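Local coordinates for protein putative O-acetylhomoserine (Thiol)-lyase (Campylobacter jejuni, PDB 4OC9) that probably uses pyridoxal 5'-phosphate to make homocysteine from O-acetylhomoserine and a sulfur donor, as a member of the trans-sulfuration enzyme family, at residues D[179-184]-D[199-204]; D[186-191]-D[284-289]; D[372-377]-D[407-412]. All coordinates share one frame; numbering follows the deposited sequence.

Interaction 1 of 3, residues D[179-184]-D[199-204]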
ATOM      1  N   ILE D 179      32.794  -7.734  -5.957  1.00 17.21           N
ATOM      2  CA  ILE D 179      31.333  -7.643  -5.846  1.00 17.38           C
ATOM      3  C   ILE D 179      30.672  -9.006  -6.023  1.00 17.24           C
ATOM      4  O   ILE D 179      30.828  -9.643  -7.076  1.00 19.04           O
ATOM      5  CB  ILE D 179      30.708  -6.771  -6.951  1.00 18.11           C
ATOM      6  CG1 ILE D 179      31.246  -5.352  -6.894  1.00 18.83           C
ATOM      7  CG2 ILE D 179      29.196  -6.744  -6.766  1.00 19.37           C
ATOM      8  CD1 ILE D 179      30.813  -4.486  -8.067  1.00 19.36           C
ATOM      9  N   CYS D 180      29.945  -9.466  -5.003  1.00 15.41           N
ATOM     10  CA  CYS D 180      29.256 -10.739  -5.063  1.00 13.18           C
ATOM     11  C   CYS D 180      27.737 -10.581  -5.030  1.00 12.30           C
ATOM     12  O   CYS D 180      27.209 -10.032  -4.095  1.00 13.21           O
ATOM     13  CB  CYS D 180      29.664 -11.632  -3.883  1.00 13.37           C
ATOM     14  SG  CYS D 180      28.823 -13.248  -3.825  1.00 12.77           S
ATOM     15  N   ASP D 181      27.062 -11.134  -6.028  1.00 11.82           N
ATOM     16  CA  ASP D 181      25.621 -11.133  -6.125  1.00 11.92           C
ATOM     17  C   ASP D 181      25.213 -12.412  -5.389  1.00 12.09           C
ATOM     18  O   ASP D 181      25.371 -13.531  -5.893  1.00 13.19           O
ATOM     19  CB  ASP D 181      25.200 -11.114  -7.583  1.00 11.88           C
ATOM     20  CG  ASP D 181      23.697 -11.109  -7.776  1.00 10.77           C
ATOM     21  OD1 ASP D 181      22.965 -11.752  -6.976  1.00 11.02           O
ATOM     22  OD2 ASP D 181      23.249 -10.492  -8.764  1.00  9.41           O
ATOM     23  N   ASN D 182      24.674 -12.245  -4.181  1.00 12.03           N
ATOM     24  CA  ASN D 182      24.291 -13.399  -3.326  1.00 11.81           C
ATOM     25  C   ASN D 182      22.781 -13.630  -3.309  1.00 11.61           C
ATOM     26  O   ASN D 182      22.240 -14.224  -2.369  1.00 10.44           O
ATOM     27  CB  ASN D 182      24.780 -13.085  -1.901  1.00 11.85           C
ATOM     28  CG  ASN D 182      24.872 -14.300  -1.018  1.00 12.44           C
ATOM     29  OD1 ASN D 182      25.239 -15.352  -1.480  1.00 14.85           O
ATOM     30  ND2 ASN D 182      24.619 -14.139   0.278  1.00 11.94           N
ATOM     31  N   THR D 183      22.104 -13.186  -4.362  1.00 11.06           N
ATOM     32  CA  THR D 183      20.653 -13.314  -4.474  1.00 10.78           C
ATOM     33  C   THR D 183      20.058 -14.679  -4.273  1.00 11.98           C
ATOM     34  O   THR D 183      19.171 -14.888  -3.434  1.00 13.85           O
ATOM     35  CB  THR D 183      20.185 -12.878  -5.861  1.00 10.79           C
ATOM     36  OG1 THR D 183      20.530 -11.493  -6.099  1.00 11.35           O
ATOM     37  CG2 THR D 183      18.706 -13.051  -5.973  1.00  9.94           C
ATOM     38  N   VAL D 184      20.557 -15.655  -5.019  1.00 12.10           N
ATOM     39  CA  VAL D 184      20.027 -16.989  -4.917  1.00 11.18           C
ATOM     40  C   VAL D 184      20.319 -17.739  -3.610  1.00 10.34           C
ATOM     41  O   VAL D 184      19.442 -18.424  -3.041  1.00 10.12           O
ATOM     42  CB  VAL D 184      20.548 -17.841  -6.077  1.00 12.43           C
ATOM     43  CG1 VAL D 184      19.935 -19.247  -6.001  1.00 12.95           C
ATOM     44  CG2 VAL D 184      20.192 -17.189  -7.387  1.00 11.20           C
ATOM     45  N   VAL D 199      31.880  -6.096  -1.430  1.00 18.29           N
ATOM     46  CA  VAL D 199      30.531  -5.636  -1.667  1.00 18.38           C
ATOM     47  C   VAL D 199      29.592  -6.741  -2.123  1.00 18.13           C
ATOM     48  O   VAL D 199      29.899  -7.512  -2.999  1.00 16.83           O
ATOM     49  CB  VAL D 199      30.511  -4.529  -2.754  1.00 19.99           C
ATOM     50  CG1 VAL D 199      29.088  -4.108  -3.113  1.00 21.63           C
ATOM     51  CG2 VAL D 199      31.298  -3.324  -2.283  1.00 20.08           C
ATOM     52  N   ILE D 200      28.424  -6.792  -1.498  1.00 17.01           N
ATOM     53  CA  ILE D 200      27.397  -7.769  -1.835  1.00 14.38           C
ATOM     54  C   ILE D 200      26.168  -7.100  -2.444  1.00 13.59           C
ATOM     55  O   ILE D 200      25.705  -6.062  -1.947  1.00 14.85           O
ATOM     56  CB  ILE D 200      26.920  -8.539  -0.603  1.00 12.73           C
ATOM     57  CG1 ILE D 200      27.976  -9.544  -0.171  1.00 12.60           C
ATOM     58  CG2 ILE D 200      25.655  -9.305  -0.927  1.00 13.04           C
ATOM     59  CD1 ILE D 200      27.646 -10.266   1.107  1.00 11.63           C
ATOM     60  N   VAL D 201      25.693  -7.639  -3.558  1.00 12.76           N
ATOM     61  CA  VAL D 201      24.473  -7.108  -4.168  1.00 14.74           C
ATOM     62  C   VAL D 201      23.396  -8.182  -4.110  1.00 13.66           C
ATOM     63  O   VAL D 201      23.684  -9.385  -4.128  1.00 15.61           O
ATOM     64  CB  VAL D 201      24.606  -6.594  -5.597  1.00 15.74           C
ATOM     65  CG1 VAL D 201      25.414  -5.326  -5.624  1.00 15.80           C
ATOM     66  CG2 VAL D 201      25.175  -7.667  -6.521  1.00 16.79           C
ATOM     67  N   HIS D 202      22.164  -7.743  -3.955  1.00 11.67           N
ATOM     68  CA  HIS D 202      21.034  -8.656  -3.905  1.00 10.42           C
ATOM     69  C   HIS D 202      19.866  -8.154  -4.681  1.00 10.05           C
ATOM     70  O   HIS D 202      19.608  -6.944  -4.750  1.00  8.79           O
ATOM     71  CB  HIS D 202      20.421  -8.792  -2.513  1.00 10.36           C
ATOM     72  CG  HIS D 202      21.199  -9.627  -1.549  1.00 10.64           C
ATOM     73  ND1 HIS D 202      21.088 -11.000  -1.517  1.00  9.77           N
ATOM     74  CD2 HIS D 202      21.976  -9.285  -0.493  1.00 10.93           C
ATOM     75  CE1 HIS D 202      21.845 -11.470  -0.548  1.00 10.86           C
ATOM     76  NE2 HIS D 202      22.405 -10.451   0.082  1.00 11.44           N
ATOM     77  N   SER D 203      19.198  -9.087  -5.326  1.00  9.70           N
ATOM     78  CA  SER D 203      17.982  -8.739  -6.010  1.00 10.04           C
ATOM     79  C   SER D 203      17.001  -9.148  -4.933  1.00  9.77           C
ATOM     80  O   SER D 203      16.756 -10.325  -4.740  1.00 10.33           O
ATOM     81  CB  SER D 203      17.681  -9.523  -7.271  1.00  9.71           C
ATOM     82  OG  SER D 203      16.327  -9.205  -7.621  1.00 10.20           O
ATOM     83  N   LEU D 204      16.504  -8.183  -4.181  1.00 10.61           N
ATOM     84  CA  LEU D 204      15.528  -8.427  -3.094  1.00 11.37           C
ATOM     85  C   LEU D 204      14.188  -8.924  -3.653  1.00 11.39           C
ATOM     86  O   LEU D 204      13.390  -9.552  -2.980  1.00 11.41           O
ATOM     87  CB  LEU D 204      15.292  -7.149  -2.320  1.00 11.98           C
ATOM     88  CG  LEU D 204      16.526  -6.501  -1.696  1.00 12.18           C
ATOM     89  CD1 LEU D 204      16.107  -5.244  -0.940  1.00 13.26           C
ATOM     90  CD2 LEU D 204      17.228  -7.464  -0.758  1.00 12.23           C
TER
HETATM   91  O   HOH W   1      18.586 -12.956  -1.674  1.00 18.54           O

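Interaction 2 of 3, residues D[186-191]-D[284-289]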
ATOM      1  N   THR D 186      21.105 -16.436  -0.702  1.00  9.91           N
ATOM      2  CA  THR D 186      20.503 -15.619   0.368  1.00  9.77           C
ATOM      3  C   THR D 186      21.533 -15.551   1.509  1.00 10.72           C
ATOM      4  O   THR D 186      22.415 -16.387   1.631  1.00  8.64           O
ATOM      5  CB  THR D 186      19.188 -16.147   0.989  1.00  9.23           C
ATOM      6  OG1 THR D 186      19.462 -17.221   1.895  1.00  9.59           O
ATOM      7  CG2 THR D 186      18.205 -16.543  -0.066  1.00  9.22           C
ATOM      8  N   PRO D 187      21.411 -14.540   2.368  1.00 13.76           N
ATOM      9  CA  PRO D 187      22.372 -14.453   3.462  1.00 14.16           C
ATOM     10  C   PRO D 187      22.252 -15.604   4.450  1.00 13.20           C
ATOM     11  O   PRO D 187      23.171 -15.783   5.246  1.00 13.01           O
ATOM     12  CB  PRO D 187      21.985 -13.151   4.171  1.00 14.57           C
ATOM     13  CG  PRO D 187      21.197 -12.372   3.169  1.00 14.54           C
ATOM     14  CD  PRO D 187      20.460 -13.412   2.382  1.00 14.23           C
ATOM     15  N   PHE D 188      21.152 -16.348   4.406  1.00 12.25           N
ATOM     16  CA  PHE D 188      20.975 -17.455   5.331  1.00 14.20           C
ATOM     17  C   PHE D 188      21.639 -18.744   4.939  1.00 13.52           C
ATOM     18  O   PHE D 188      21.765 -19.625   5.777  1.00 17.04           O
ATOM     19  CB  PHE D 188      19.500 -17.694   5.651  1.00 15.84           C
ATOM     20  CG  PHE D 188      18.879 -16.560   6.375  1.00 16.24           C
ATOM     21  CD1 PHE D 188      18.914 -16.519   7.741  1.00 16.91           C
ATOM     22  CD2 PHE D 188      18.289 -15.514   5.670  1.00 18.56           C
ATOM     23  CE1 PHE D 188      18.362 -15.454   8.409  1.00 19.11           C
ATOM     24  CE2 PHE D 188      17.722 -14.451   6.327  1.00 18.86           C
ATOM     25  CZ  PHE D 188      17.758 -14.424   7.706  1.00 18.86           C
ATOM     26  N   LEU D 189      22.056 -18.884   3.696  1.00 11.89           N
ATOM     27  CA  LEU D 189      22.738 -20.114   3.302  1.00 11.79           C
ATOM     28  C   LEU D 189      24.205 -19.880   3.045  1.00 12.20           C
ATOM     29  O   LEU D 189      24.993 -20.796   3.099  1.00 12.67           O
ATOM     30  CB  LEU D 189      22.084 -20.713   2.062  1.00 11.46           C
ATOM     31  CG  LEU D 189      20.574 -20.996   2.257  1.00 11.31           C
ATOM     32  CD1 LEU D 189      19.998 -21.649   1.011  1.00 11.29           C
ATOM     33  CD2 LEU D 189      20.345 -21.894   3.465  1.00 11.11           C
ATOM     34  N   LEU D 190      24.573 -18.627   2.801  1.00 14.10           N
ATOM     35  CA  LEU D 190      25.935 -18.271   2.511  1.00 15.42           C
ATOM     36  C   LEU D 190      26.246 -16.830   2.884  1.00 16.73           C
ATOM     37  O   LEU D 190      25.460 -15.919   2.596  1.00 17.21           O
ATOM     38  CB  LEU D 190      26.184 -18.485   1.016  1.00 17.21           C
ATOM     39  CG  LEU D 190      27.590 -18.184   0.524  1.00 17.95           C
ATOM     40  CD1 LEU D 190      28.582 -19.083   1.236  1.00 22.00           C
ATOM     41  CD2 LEU D 190      27.669 -18.443  -0.950  1.00 20.54           C
ATOM     42  N   GLN D 191      27.421 -16.610   3.468  1.00 17.30           N
ATOM     43  CA  GLN D 191      27.828 -15.273   3.891  1.00 20.25           C
ATOM     44  C   GLN D 191      29.111 -14.862   3.183  1.00 15.65           C
ATOM     45  O   GLN D 191      30.188 -15.026   3.714  1.00 16.03           O
ATOM     46  CB  GLN D 191      28.069 -15.253   5.397  1.00 26.24           C
ATOM     47  CG  GLN D 191      26.939 -15.767   6.285  1.00 34.20           C
ATOM     48  CD  GLN D 191      26.794 -17.311   6.342  1.00 44.89           C
ATOM     49  OE1 GLN D 191      27.770 -18.076   6.211  1.00 42.91           O
ATOM     50  NE2 GLN D 191      25.560 -17.761   6.583  1.00 44.27           N
ATOM     51  N   GLN D 284       9.160  -7.218   5.524  1.00  8.68           N
ATOM     52  CA  GLN D 284       8.327  -8.328   6.012  1.00  9.11           C
ATOM     53  C   GLN D 284       8.880  -9.681   5.510  1.00  9.27           C
ATOM     54  O   GLN D 284       8.877 -10.671   6.226  1.00  8.32           O
ATOM     55  CB  GLN D 284       6.850  -8.189   5.592  1.00  8.56           C
ATOM     56  CG  GLN D 284       6.258  -6.826   5.909  1.00  8.77           C
ATOM     57  CD  GLN D 284       6.383  -6.406   7.354  1.00  8.57           C
ATOM     58  OE1 GLN D 284       7.006  -5.385   7.609  1.00  8.41           O
ATOM     59  NE2 GLN D 284       5.908  -7.206   8.297  1.00  7.98           N
ATOM     60  N   GLY D 285       9.324  -9.699   4.250  1.00 10.08           N
ATOM     61  CA  GLY D 285       9.830 -10.910   3.656  1.00  9.47           C
ATOM     62  C   GLY D 285      11.102 -11.304   4.332  1.00  9.83           C
ATOM     63  O   GLY D 285      11.335 -12.489   4.571  1.00  9.93           O
ATOM     64  N   LEU D 286      11.910 -10.308   4.683  1.00 10.00           N
ATOM     65  CA  LEU D 286      13.167 -10.595   5.342  1.00 11.09           C
ATOM     66  C   LEU D 286      12.934 -11.334   6.648  1.00 10.95           C
ATOM     67  O   LEU D 286      13.674 -12.236   7.015  1.00 12.27           O
ATOM     68  CB  LEU D 286      13.967  -9.320   5.587  1.00 11.67           C
ATOM     69  CG  LEU D 286      15.331  -9.551   6.256  1.00 12.14           C
ATOM     70  CD1 LEU D 286      16.188 -10.490   5.432  1.00 13.03           C
ATOM     71  CD2 LEU D 286      16.048  -8.210   6.427  1.00 13.64           C
ATOM     72  N   GLU D 287      11.914 -10.923   7.367  1.00 11.41           N
ATOM     73  CA  GLU D 287      11.565 -11.568   8.644  1.00 11.68           C
ATOM     74  C   GLU D 287      11.366 -13.077   8.568  1.00 10.60           C
ATOM     75  O   GLU D 287      11.732 -13.791   9.473  1.00 11.23           O
ATOM     76  CB  GLU D 287      10.277 -10.978   9.273  1.00 11.01           C
ATOM     77  CG  GLU D 287      10.335  -9.527   9.792  1.00 11.70           C
ATOM     78  CD  GLU D 287       9.121  -9.173  10.649  1.00 11.59           C
ATOM     79  OE1 GLU D 287       8.142  -9.951  10.632  1.00 11.87           O
ATOM     80  OE2 GLU D 287       9.108  -8.096  11.322  1.00 13.46           O
ATOM     81  N   THR D 288      10.765 -13.541   7.488  1.00  9.20           N
ATOM     82  CA  THR D 288      10.479 -14.953   7.314  1.00  8.28           C
ATOM     83  C   THR D 288      11.372 -15.731   6.383  1.00  8.21           C
ATOM     84  O   THR D 288      11.146 -16.903   6.146  1.00  7.29           O
ATOM     85  CB  THR D 288       9.060 -15.090   6.696  1.00  8.38           C
ATOM     86  OG1 THR D 288       9.027 -14.432   5.432  1.00  7.70           O
ATOM     87  CG2 THR D 288       7.948 -14.462   7.606  1.00  8.19           C
ATOM     88  N   LEU D 289      12.351 -15.073   5.796  1.00  8.42           N
ATOM     89  CA  LEU D 289      13.230 -15.738   4.856  1.00  8.81           C
ATOM     90  C   LEU D 289      13.916 -16.969   5.418  1.00  8.96           C
ATOM     91  O   LEU D 289      14.057 -17.974   4.722  1.00  9.35           O
ATOM     92  CB  LEU D 289      14.262 -14.733   4.322  1.00  8.75           C
ATOM     93  CG  LEU D 289      15.284 -15.249   3.332  1.00  9.16           C
ATOM     94  CD1 LEU D 289      14.649 -15.933   2.138  1.00  9.29           C
ATOM     95  CD2 LEU D 289      16.158 -14.110   2.855  1.00  9.67           C
TER

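Interaction 3 of 3, residues D[372-377]-D[407-412]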
ATOM      1  N   SER D 372       6.904 -17.896  -3.920  1.00 16.61           N
ATOM      2  CA  SER D 372       6.394 -18.972  -3.085  1.00 16.04           C
ATOM      3  C   SER D 372       5.697 -19.999  -3.991  1.00 15.81           C
ATOM      4  O   SER D 372       5.515 -21.163  -3.591  1.00 16.28           O
ATOM      5  CB  SER D 372       5.462 -18.398  -2.056  1.00 16.01           C
ATOM      6  OG  SER D 372       4.501 -17.608  -2.726  1.00 17.33           O
ATOM      7  N   LYS D 373       5.292 -19.561  -5.192  1.00 14.27           N
ATOM      8  CA  LYS D 373       4.670 -20.452  -6.169  1.00 13.55           C
ATOM      9  C   LYS D 373       5.774 -20.916  -7.078  1.00 12.57           C
ATOM     10  O   LYS D 373       6.623 -20.125  -7.488  1.00 11.32           O
ATOM     11  CB  LYS D 373       3.570 -19.826  -7.017  1.00 15.14           C
ATOM     12  CG  LYS D 373       2.236 -19.546  -6.340  1.00 15.95           C
ATOM     13  CD  LYS D 373       2.264 -18.438  -5.314  1.00 17.68           C
ATOM     14  CE  LYS D 373       2.427 -17.073  -5.965  1.00 16.95           C
ATOM     15  NZ  LYS D 373       2.521 -16.007  -4.924  1.00 17.12           N
ATOM     16  N   SER D 374       5.774 -22.207  -7.389  1.00 11.64           N
ATOM     17  CA  SER D 374       6.794 -22.769  -8.256  1.00 12.64           C
ATOM     18  C   SER D 374       6.694 -22.210  -9.668  1.00 12.10           C
ATOM     19  O   SER D 374       5.603 -22.058 -10.178  1.00 13.68           O
ATOM     20  CB  SER D 374       6.752 -24.293  -8.274  1.00 12.05           C
ATOM     21  OG  SER D 374       7.053 -24.784  -6.987  1.00 13.63           O
ATOM     22  N   LEU D 375       7.839 -21.953 -10.277  1.00 11.63           N
ATOM     23  CA  LEU D 375       7.883 -21.400 -11.620  1.00 13.30           C
ATOM     24  C   LEU D 375       8.772 -22.181 -12.588  1.00 13.22           C
ATOM     25  O   LEU D 375       9.713 -22.895 -12.196  1.00 13.31           O
ATOM     26  CB  LEU D 375       8.455 -19.989 -11.566  1.00 13.77           C
ATOM     27  CG  LEU D 375       7.839 -19.045 -10.539  1.00 13.56           C
ATOM     28  CD1 LEU D 375       8.550 -17.715 -10.581  1.00 13.71           C
ATOM     29  CD2 LEU D 375       6.347 -18.866 -10.747  1.00 13.53           C
ATOM     30  N   ILE D 376       8.470 -22.026 -13.872  1.00 14.35           N
ATOM     31  CA  ILE D 376       9.217 -22.725 -14.919  1.00 15.48           C
ATOM     32  C   ILE D 376       9.448 -21.858 -16.122  1.00 15.70           C
ATOM     33  O   ILE D 376       8.634 -21.015 -16.431  1.00 18.75           O
ATOM     34  CB  ILE D 376       8.482 -24.024 -15.323  1.00 16.73           C
ATOM     35  CG1 ILE D 376       9.272 -24.784 -16.400  1.00 17.82           C
ATOM     36  CG2 ILE D 376       7.079 -23.740 -15.820  1.00 15.56           C
ATOM     37  CD1 ILE D 376       8.773 -26.193 -16.697  1.00 16.73           C
ATOM     38  N   ILE D 377      10.567 -22.079 -16.783  1.00 18.03           N
ATOM     39  CA  ILE D 377      10.944 -21.358 -17.980  1.00 19.44           C
ATOM     40  C   ILE D 377      12.017 -22.078 -18.806  1.00 18.80           C
ATOM     41  O   ILE D 377      12.721 -22.929 -18.300  1.00 16.29           O
ATOM     42  CB  ILE D 377      11.508 -19.995 -17.633  1.00 20.78           C
ATOM     43  CG1 ILE D 377      11.272 -19.105 -18.895  1.00 21.19           C
ATOM     44  CG2 ILE D 377      12.943 -20.189 -17.036  1.00 21.56           C
ATOM     45  CD1 ILE D 377      11.042 -17.680 -18.518  1.00 24.71           C
ATOM     46  N   GLY D 407       9.073 -23.745  -5.402  1.00 11.63           N
ATOM     47  CA  GLY D 407       8.269 -23.018  -4.430  1.00 12.48           C
ATOM     48  C   GLY D 407       8.078 -23.679  -3.096  1.00 12.27           C
ATOM     49  O   GLY D 407       8.849 -24.556  -2.722  1.00 14.53           O
ATOM     50  N   LEU D 408       7.037 -23.258  -2.388  1.00 11.42           N
ATOM     51  CA  LEU D 408       6.740 -23.780  -1.047  1.00 11.87           C
ATOM     52  C   LEU D 408       5.610 -24.793  -1.037  1.00 12.93           C
ATOM     53  O   LEU D 408       5.172 -25.176   0.027  1.00 12.55           O
ATOM     54  CB  LEU D 408       6.380 -22.634  -0.109  1.00 11.12           C
ATOM     55  CG  LEU D 408       7.419 -21.513   0.060  1.00 11.09           C
ATOM     56  CD1 LEU D 408       6.842 -20.441   0.964  1.00 11.29           C
ATOM     57  CD2 LEU D 408       8.713 -22.048   0.622  1.00 10.75           C
ATOM     58  N   GLU D 409       5.139 -25.207  -2.220  1.00 14.12           N
ATOM     59  CA  GLU D 409       4.058 -26.184  -2.288  1.00 13.83           C
ATOM     60  C   GLU D 409       4.510 -27.558  -1.732  1.00 15.16           C
ATOM     61  O   GLU D 409       5.689 -27.776  -1.430  1.00 16.12           O
ATOM     62  CB  GLU D 409       3.551 -26.462  -3.712  1.00 13.12           C
ATOM     63  CG  GLU D 409       3.079 -25.309  -4.584  1.00 14.11           C
ATOM     64  CD  GLU D 409       4.184 -24.543  -5.307  1.00 15.25           C
ATOM     65  OE1 GLU D 409       5.388 -24.731  -5.063  1.00 15.66           O
ATOM     66  OE2 GLU D 409       3.830 -23.757  -6.205  1.00 17.53           O
ATOM     67  N   ASN D 410       3.565 -28.479  -1.598  1.00 14.37           N
ATOM     68  CA  ASN D 410       3.886 -29.824  -1.124  1.00 13.68           C
ATOM     69  C   ASN D 410       4.716 -30.547  -2.210  1.00 12.78           C
ATOM     70  O   ASN D 410       4.340 -30.552  -3.365  1.00 10.58           O
ATOM     71  CB  ASN D 410       2.609 -30.570  -0.777  1.00 14.40           C
ATOM     72  CG  ASN D 410       2.872 -31.997  -0.395  1.00 16.01           C
ATOM     73  OD1 ASN D 410       3.269 -32.800  -1.227  1.00 16.26           O
ATOM     74  ND2 ASN D 410       2.528 -32.350   0.826  1.00 16.38           N
ATOM     75  N   SER D 411       5.856 -31.110  -1.821  1.00 13.07           N
ATOM     76  CA  SER D 411       6.753 -31.783  -2.762  1.00 13.50           C
ATOM     77  C   SER D 411       6.115 -32.907  -3.583  1.00 13.53           C
ATOM     78  O   SER D 411       6.444 -33.074  -4.743  1.00 13.54           O
ATOM     79  CB  SER D 411       8.030 -32.260  -2.049  1.00 14.33           C
ATOM     80  OG  SER D 411       7.748 -33.155  -0.961  1.00 13.13           O
ATOM     81  N   ASP D 412       5.236 -33.686  -2.987  1.00 12.87           N
ATOM     82  CA  ASP D 412       4.591 -34.757  -3.732  1.00 13.91           C
ATOM     83  C   ASP D 412       3.761 -34.159  -4.845  1.00 14.62           C
ATOM     84  O   ASP D 412       3.744 -34.693  -5.959  1.00 15.14           O
ATOM     85  CB  ASP D 412       3.757 -35.657  -2.837  1.00 14.32           C
ATOM     86  CG  ASP D 412       4.602 -36.499  -1.910  1.00 17.42           C
ATOM     87  OD1 ASP D 412       5.797 -36.748  -2.218  1.00 20.57           O
ATOM     88  OD2 ASP D 412       4.073 -36.946  -0.875  1.00 20.74           O
TER

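Interaction 1 of 3, residues D[179-184]-D[199-204]
V201, T183 and I179 bury the most surface where strand 179-181 runs beside strand 199-203, the axes 26° from parallel. On the face that carries I179, V201 and D181, the V201 side chain crosses that of D181 at about a right angle, its CG2 3.6 Å from D181 CB. The same methyl lies 4.1 Å from CG2 of I179, a branch held anti to its own backbone N. Backbone bonds fix the parallel register: C180 N gives to V199 O, V201 N to C180 O, and N182 N to V201 O at 3.0 Å.

Strand 179-181 ends at D181; N182 still makes a backbone bond, and one residue further on the side chain of T183 supplies the next partner. T183 OG1, anti to its carbonyl carbon (chi1 -61°), accepts from S203 N at 2.9 Å and donates to D181 OD1 at 2.6 Å. D181 OD1 also receives T183 N, an Asx turn, so two bonds from one residue hold this carboxylate oxygen. A water 2.7 Å from T183 O also reaches H202 ND1, while H202 NE2 is bonded to E73. S203 OG binds OP4 of the pyridoxyl-lysine at position 206, placing these strand ends at the cofactor.

In the seven-stranded sheet of this fold-type I enzyme, strand 146-152 flanks 177-181 and antiparallel strand 217-221 flanks 199-203. Helix 84-93 covers the I179-V201 face; helix 60-73 meets I200.

Interaction 2 of 3, residues D[186-191]-D[284-289]
F188 and L289 make the tight part of this contact: the CD2-CE2 edge of the phenyl ring meets the end of the leucine, with F188 CD2 3.8 Å from L289 CD2. L289 CG is equally close to that ring carbon, and the leucine methyl lies near the plane of the ring, so the approach is made at the edge and not over a face. Two torsions bring the groups together. L289 CG stands anti to its backbone N (chi1 179°), extending the side chain from the helix toward the loop, and F188 CG lies anti to its carbonyl carbon (chi1 -65°), with both CB atoms directed at the other segment.

Around this pair the packing thins, although all the touching residues are buried. L286 CD1 stays 4.3 Å from F188 CE2, again at the ring edge. On the loop side T186 CB is 4.1 Å from L289 CD2, and P187 CD is 4.4 Å from the same methyl. No hydrogen bond crosses between the segments; the polar order is internal. T186 OG1 accepts from F188 N at 3.2 Å, an ST turn that links T186 to the aromatic residue two positions on. E287 points away from the loop, and its carboxylate makes a salt bridge to K373 and a hydrogen bond to S372 of the second subunit.

Loop 186-191, between strands 177-181 and 199-203, thus packs on helix 276-309. Helix 60-73 touches both P187 and L286, and helix 6-9 reaches F188 through K6.

Interaction 3 of 3, residues D[372-377]-D[407-412]
The carboxylate of E409 is the flat group at the centre of this contact, and S374 meets it with two donors. S374 N bonds to E409 OE2 at 2.8 Å with an almost straight N-H (174°), using the syn lone pair. S374 OG donates to E409 OE1 at 2.5 Å, also on the syn side but 32° out of the carboxylate plane. The face away from S374 OG is turned to the backbone: S372 O stands over E409 OE1 at 3.9 Å, and K373 CA approaches E409 OE2 obliquely from that same side at 3.4 Å. A bend at chi2 (82°) folds the glutamate back toward S374, while H12 of the second subunit gives a further hydrogen bond to OE2.

S374 OG is used twice, since it also accepts from G407 N at 2.8 Å. These bonds continue the join between two antiparallel neighbours in the five-stranded sheet of the C-terminal region: strand 375-377 begins just after S374, and strand 401-405 ends just before G407. Downstream, N410 is the N-cap of helix 411-422, its OD1 accepting weakly from D412 N.

On the other flank, L408 N donates to S372 O at 2.9 Å, tilted from the carbonyl plane. The one side-chain approach on this flank is between carbons, L408 CD1 lying 3.9 Å from S372 CB. Helix 276-309 lies against this side, touching L408 through H296. S372 and K373 also face the subunit boundary at E287 of the second subunit, and K373 has another salt bridge, to D371 of its own chain.

All three contacts are buried, but at different depths. Interaction 1 lies about 2 Å from the chain centre, interaction 2 about 12 Å and interaction 3 about 21 Å (centre to centre). Interactions 1 and 2 share the connection between strands 177-181 and 199-203 and touch directly: N182 ND2 is 3.0 Å from L190 O, a probable hydrogen bond. Their chemistry differs, with backbone pairing and a polar turn beside the cofactor in one and purely apolar contact in the other. Interaction 3, in the second sheet, depends on a buried carboxylate and does not touch either within the chain. Across the subunit boundary, however, the helix of interaction 2 is joined to interaction 3 of the second subunit.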